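Local coordinates for protein BAG family molecular chaperone regulator 2 (PDB 4HWD) that probably acts as a co-chaperone that binds the ATPase domain of HSP70/HSC70 through this BAG domain, in pathways such as programmed cell death and stress responses, at residues E17-Q22 against M45-N50; T28-G33 against D83-K88. One frame throughout, in Å; residues are numbered along the deposited sequence.

Interaction 1. Residues E17-Q22 against M45-N50; sequences ERLAGQ and MEMLMN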
loop_
_atom_site.group_PDB
_atom_site.type_symbol
_atom_site.label_atom_id
_atom_site.label_comp_id
_atom_site.label_asym_id
_atom_site.label_seq_id
_atom_site.Cartn_x
_atom_site.Cartn_y
_atom_site.Cartn_z
ATOM N N GLU A 17 3.518 -3.540 4.152
ATOM C CA GLU A 17 3.091 -4.924 4.354
ATOM C C GLU A 17 2.078 -5.036 5.480
ATOM O O GLU A 17 1.288 -5.987 5.534
ATOM C CB GLU A 17 4.280 -5.863 4.593
ATOM C CG GLU A 17 5.182 -5.545 5.757
ATOM C CD GLU A 17 6.394 -6.469 5.787
ATOM O OE1 GLU A 17 6.987 -6.691 4.708
ATOM O OE2 GLU A 17 6.758 -6.965 6.876
ATOM N N ARG A 18 2.091 -4.060 6.382
ATOM C CA ARG A 18 1.119 -4.052 7.462
ATOM C C ARG A 18 -0.205 -3.627 6.821
ATOM O O ARG A 18 -1.264 -4.103 7.195
ATOM C CB ARG A 18 1.538 -3.067 8.554
ATOM C CG ARG A 18 2.886 -3.383 9.191
ATOM C CD ARG A 18 3.213 -2.401 10.309
ATOM N NE ARG A 18 2.235 -2.478 11.382
ATOM C CZ ARG A 18 2.034 -3.555 12.134
ATOM N NH1 ARG A 18 2.755 -4.648 11.928
ATOM N NH2 ARG A 18 1.104 -3.549 13.084
ATOM N N LEU A 19 -0.134 -2.730 5.840
ATOM C CA LEU A 19 -1.328 -2.264 5.133
ATOM C C LEU A 19 -1.925 -3.395 4.287
ATOM O O LEU A 19 -3.147 -3.528 4.191
ATOM C CB LEU A 19 -0.984 -1.062 4.241
ATOM C CG LEU A 19 -0.764 0.254 5.004
ATOM C CD1 LEU A 19 -0.000 1.253 4.157
ATOM C CD2 LEU A 19 -2.135 0.809 5.428
ATOM N N ALA A 20 -1.053 -4.204 3.686
ATOM C CA ALA A 20 -1.469 -5.341 2.864
ATOM C C ALA A 20 -2.146 -6.377 3.739
ATOM O O ALA A 20 -2.973 -7.160 3.273
ATOM C CB ALA A 20 -0.260 -5.968 2.178
ATOM N N GLY A 21 -1.778 -6.385 5.013
ATOM C CA GLY A 21 -2.364 -7.324 5.943
ATOM C C GLY A 21 -3.802 -6.927 6.195
ATOM O O GLY A 21 -4.680 -7.784 6.271
ATOM N N GLN A 22 -4.050 -5.625 6.330
ATOM C CA GLN A 22 -5.410 -5.162 6.562
ATOM C C GLN A 22 -6.249 -5.369 5.301
ATOM O O GLN A 22 -7.424 -5.716 5.387
ATOM C CB GLN A 22 -5.427 -3.689 6.967
ATOM C CG GLN A 22 -6.803 -3.198 7.350
ATOM C CD GLN A 22 -7.419 -4.041 8.447
ATOM O OE1 GLN A 22 -6.832 -4.212 9.510
ATOM N NE2 GLN A 22 -8.606 -4.573 8.192
ATOM N N MET A 45 -7.563 3.348 1.713
ATOM C CA MET A 45 -7.131 3.911 0.443
ATOM C C MET A 45 -6.191 5.093 0.651
ATOM O O MET A 45 -5.177 5.204 -0.022
ATOM C CB MET A 45 -8.335 4.357 -0.391
ATOM C CG MET A 45 -7.944 4.943 -1.747
ATOM S SD MET A 45 -7.160 3.713 -2.784
ATOM C CE MET A 45 -8.644 2.911 -3.538
ATOM N N GLU A 46 -6.534 5.979 1.579
ATOM C CA GLU A 46 -5.703 7.144 1.866
ATOM C C GLU A 46 -4.354 6.731 2.471
ATOM O O GLU A 46 -3.328 7.366 2.212
ATOM C CB GLU A 46 -6.440 8.094 2.824
ATOM C CG GLU A 46 -5.672 9.375 3.201
ATOM C CD GLU A 46 -4.685 9.180 4.342
ATOM O OE1 GLU A 46 -4.880 8.251 5.163
ATOM O OE2 GLU A 46 -3.725 9.972 4.435
ATOM N N MET A 47 -4.350 5.677 3.276
ATOM C CA MET A 47 -3.100 5.225 3.878
ATOM C C MET A 47 -2.158 4.676 2.809
ATOM O O MET A 47 -0.967 4.992 2.807
ATOM C CB MET A 47 -3.374 4.178 4.961
ATOM C CG MET A 47 -3.959 4.782 6.241
ATOM S SD MET A 47 -4.447 3.592 7.501
ATOM C CE MET A 47 -6.142 4.047 7.780
ATOM N N LEU A 48 -2.692 3.884 1.880
ATOM C CA LEU A 48 -1.871 3.325 0.804
ATOM C C LEU A 48 -1.294 4.463 -0.033
ATOM O O LEU A 48 -0.094 4.487 -0.324
ATOM C CB LEU A 48 -2.700 2.397 -0.098
ATOM C CG LEU A 48 -3.258 1.098 0.496
ATOM C CD1 LEU A 48 -4.334 0.517 -0.418
ATOM C CD2 LEU A 48 -2.125 0.109 0.692
ATOM N N MET A 49 -2.150 5.405 -0.417
ATOM C CA MET A 49 -1.722 6.542 -1.227
ATOM C C MET A 49 -0.734 7.406 -0.456
ATOM O O MET A 49 0.224 7.931 -1.023
ATOM C CB MET A 49 -2.934 7.386 -1.655
ATOM C CG MET A 49 -3.892 6.689 -2.624
ATOM S SD MET A 49 -3.108 6.233 -4.198
ATOM C CE MET A 49 -2.883 7.864 -4.988
ATOM N N ASN A 50 -0.961 7.550 0.843
ATOM C CA ASN A 50 -0.050 8.342 1.664
ATOM C C ASN A 50 1.361 7.751 1.632
ATOM O O ASN A 50 2.344 8.486 1.614
ATOM C CB ASN A 50 -0.525 8.393 3.107
ATOM C CG ASN A 50 0.369 9.257 3.968
ATOM O OD1 ASN A 50 -0.033 10.323 4.431
ATOM N ND2 ASN A 50 1.599 8.806 4.176
#
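No flat side-chain group takes part where Leu19 meets Met47 and Leu48. The one planar unit approached is the peptide after Met47, whose carbonyl O has the methyl Leu19 CD1 at 4.1 Å. The other methyl of Leu19, CD2, comes nearer and rests against Met47 CB at 3.6 Å, the tightest approach of the contact. The two side chains slant across one another, and Met47 SD also lies beside Leu19 CD2, 4.2 Å away. Met47 starts towards helix 2-31, its CB directed there by the backbone and its sulfur set beside Leu19 by chi1 and chi2; beyond the sulfur, chi3 of -125° turns the terminal methyl CE away. On the Leu48 side the contact is with the stem of Leu19: Leu48 CD2 reaches Leu19 CB at 3.9 Å. The alpha carbons Leu19 CA and Leu48 CA are 7.1 Å apart, the closest such pair between these antiparallel segments. Leu19 also touches Leu44 and Gln51, so it sits as a knob over a hole formed by Leu44, Met47, Leu48 and Gln51, spaced i, i+3, i+4 and i+7. This is knobs-into-holes packing between helices 2-31 and 38-57 in the three-helix bundle of the BAG domain, close to the centre of the chain. The third helix, 63-89, adds Leu82 against Leu48 and Tyr78 against Ala20. Leu19 and Leu48 are buried, whereas Met47 stays at the exposed margin. No hydrogen bond crosses between the two segments.

Interaction 2. Residues T28-G33 against D83-K88; sequences TVIGKG and DLLKIK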
loop_
_atom_site.group_PDB
_atom_site.type_symbol
_atom_site.label_atom_id
_atom_site.label_comp_id
_atom_site.label_asym_id
_atom_site.label_seq_id
_atom_site.Cartn_x
_atom_site.Cartn_y
_atom_site.Cartn_z
ATOM N N THR A 28 -10.731 -11.131 2.452
ATOM C CA THR A 28 -11.358 -12.379 2.883
ATOM C C THR A 28 -12.786 -12.153 3.385
ATOM O O THR A 28 -13.695 -12.909 3.042
ATOM C CB THR A 28 -10.524 -13.096 3.974
ATOM O OG1 THR A 28 -10.425 -12.267 5.136
ATOM C CG2 THR A 28 -9.129 -13.402 3.456
ATOM N N VAL A 29 -12.987 -11.110 4.186
ATOM C CA VAL A 29 -14.319 -10.797 4.694
ATOM C C VAL A 29 -15.299 -10.574 3.553
ATOM O O VAL A 29 -16.361 -11.182 3.511
ATOM C CB VAL A 29 -14.324 -9.525 5.571
ATOM C CG1 VAL A 29 -15.763 -9.056 5.804
ATOM C CG2 VAL A 29 -13.651 -9.811 6.905
ATOM N N ILE A 30 -14.942 -9.687 2.633
ATOM C CA ILE A 30 -15.801 -9.389 1.498
ATOM C C ILE A 30 -15.929 -10.601 0.569
ATOM O O ILE A 30 -16.996 -10.859 0.017
ATOM C CB ILE A 30 -15.257 -8.159 0.712
ATOM C CG1 ILE A 30 -15.375 -6.898 1.578
ATOM C CG2 ILE A 30 -16.032 -7.969 -0.585
ATOM C CD1 ILE A 30 -14.811 -5.639 0.930
ATOM N N GLY A 31 -14.842 -11.349 0.415
ATOM C CA GLY A 31 -14.853 -12.520 -0.446
ATOM C C GLY A 31 -15.757 -13.636 0.049
ATOM O O GLY A 31 -16.245 -14.442 -0.742
ATOM N N LYS A 32 -15.989 -13.686 1.357
ATOM C CA LYS A 32 -16.833 -14.720 1.933
ATOM C C LYS A 32 -18.258 -14.254 2.223
ATOM O O LYS A 32 -18.918 -14.780 3.118
ATOM C CB LYS A 32 -16.188 -15.267 3.208
ATOM C CG LYS A 32 -14.989 -16.173 2.948
ATOM C CD LYS A 32 -15.422 -17.505 2.341
ATOM C CE LYS A 32 -14.230 -18.383 1.971
ATOM N NZ LYS A 32 -13.437 -17.851 0.825
ATOM N N GLY A 33 -18.727 -13.265 1.465
ATOM C CA GLY A 33 -20.079 -12.763 1.646
ATOM C C GLY A 33 -20.295 -11.746 2.756
ATOM O O GLY A 33 -21.347 -11.109 2.817
ATOM N N ASP A 83 -9.633 -0.983 -5.229
ATOM C CA ASP A 83 -10.658 -0.361 -6.081
ATOM C C ASP A 83 -11.739 -1.397 -6.388
ATOM O O ASP A 83 -12.929 -1.076 -6.451
ATOM C CB ASP A 83 -10.074 0.122 -7.413
ATOM C CG ASP A 83 -9.160 1.319 -7.260
ATOM O OD1 ASP A 83 -9.437 2.185 -6.403
ATOM O OD2 ASP A 83 -8.171 1.397 -8.019
ATOM N N LEU A 84 -11.315 -2.638 -6.602
ATOM C CA LEU A 84 -12.254 -3.713 -6.898
ATOM C C LEU A 84 -13.018 -4.152 -5.653
ATOM O O LEU A 84 -14.162 -4.599 -5.752
ATOM C CB LEU A 84 -11.519 -4.890 -7.544
ATOM C CG LEU A 84 -11.275 -4.719 -9.054
ATOM C CD1 LEU A 84 -10.606 -3.379 -9.325
ATOM C CD2 LEU A 84 -10.414 -5.864 -9.594
ATOM N N LEU A 85 -12.398 -4.032 -4.479
ATOM C CA LEU A 85 -13.094 -4.393 -3.244
ATOM C C LEU A 85 -14.204 -3.380 -2.969
ATOM O O LEU A 85 -15.270 -3.740 -2.475
ATOM C CB LEU A 85 -12.135 -4.436 -2.038
ATOM C CG LEU A 85 -11.196 -5.644 -1.891
ATOM C CD1 LEU A 85 -10.616 -5.685 -0.479
ATOM C CD2 LEU A 85 -11.971 -6.921 -2.162
ATOM N N LYS A 86 -13.946 -2.114 -3.283
ATOM C CA LYS A 86 -14.934 -1.055 -3.072
ATOM C C LYS A 86 -16.157 -1.309 -3.935
ATOM O O LYS A 86 -17.289 -1.155 -3.488
ATOM C CB LYS A 86 -14.348 0.316 -3.425
ATOM C CG LYS A 86 -13.322 0.835 -2.435
ATOM C CD LYS A 86 -12.741 2.171 -2.864
ATOM C CE LYS A 86 -13.806 3.253 -2.942
ATOM N NZ LYS A 86 -13.230 4.571 -3.361
ATOM N N ILE A 87 -15.916 -1.697 -5.180
ATOM C CA ILE A 87 -16.988 -1.975 -6.120
ATOM C C ILE A 87 -17.786 -3.185 -5.646
ATOM O O ILE A 87 -19.019 -3.147 -5.579
ATOM C CB ILE A 87 -16.406 -2.231 -7.542
ATOM C CG1 ILE A 87 -15.973 -0.897 -8.159
ATOM C CG2 ILE A 87 -17.427 -2.946 -8.421
ATOM C CD1 ILE A 87 -15.203 -1.024 -9.457
ATOM N N LYS A 88 -17.063 -4.243 -5.295
ATOM C CA LYS A 88 -17.648 -5.497 -4.838
ATOM C C LYS A 88 -18.396 -5.368 -3.507
ATOM O O LYS A 88 -19.358 -6.098 -3.253
ATOM C CB LYS A 88 -16.534 -6.534 -4.721
ATOM C CG LYS A 88 -16.976 -7.971 -4.821
ATOM C CD LYS A 88 -15.764 -8.866 -5.045
ATOM C CE LYS A 88 -16.141 -10.335 -5.031
ATOM N NZ LYS A 88 -16.705 -10.735 -3.716
#
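Ile30 reaches across to Leu85 with the end of its longer branch: Ile30 CD1 lies 3.9 Å from Leu85 O and 4.2 Å from Leu85 CB. Its CG1 is anti to the carbonyl carbon and chi2 is extended at 177°, which carries the methyl out to the facing helix. The side chains pass at a slant, CD1 lying against the side of Leu85 with CB nearest and both methyls slightly further off. At the open margin Lys88 runs out nearly straight as far as CE and bends at the last torsion, chi4 -62°, bringing NZ to 3.7 Å from Ile30 O without a hydrogen bond and to 4.2 Å from Gly31 CA. Lys88 thus sets its ammonium group by the C-terminal end of helix 2-31, where the helix dipole could mildly favour a positive charge.

Further out, Ile30 O accepts a backbone hydrogen bond from Gly33 N as the chain turns out of the helix, and Val36 of the following loop packs on Ile30. Leu85 also touches Leu23, Phe26 and Asp27 of the same helix 2-31. The buried Ile30 and Leu85 form an apolar seam between the first and third helices at one end of the BAG-domain three-helix bundle.

How the interactions relate
From the N terminus, helix 2-31 contributes first residues 17-22 and then, near its end, residues 28-33. The chain turns back, and helix 38-57 returns antiparallel to it, closing interaction 1 across 22 intervening residues. After a second turn, helix 63-89 runs in the same direction as the first and closes interaction 2 across 49. The two closures cross, since the segments alternate along the chain. Their centres lie about 16 Å apart, with interaction 1 mid-bundle and interaction 2 towards one end. Segments 45-50 and 83-88 also touch each other directly, Met45 CE lying 4.2 Å from Lys86 CD. Together they tie helix 2-31 to both other helices.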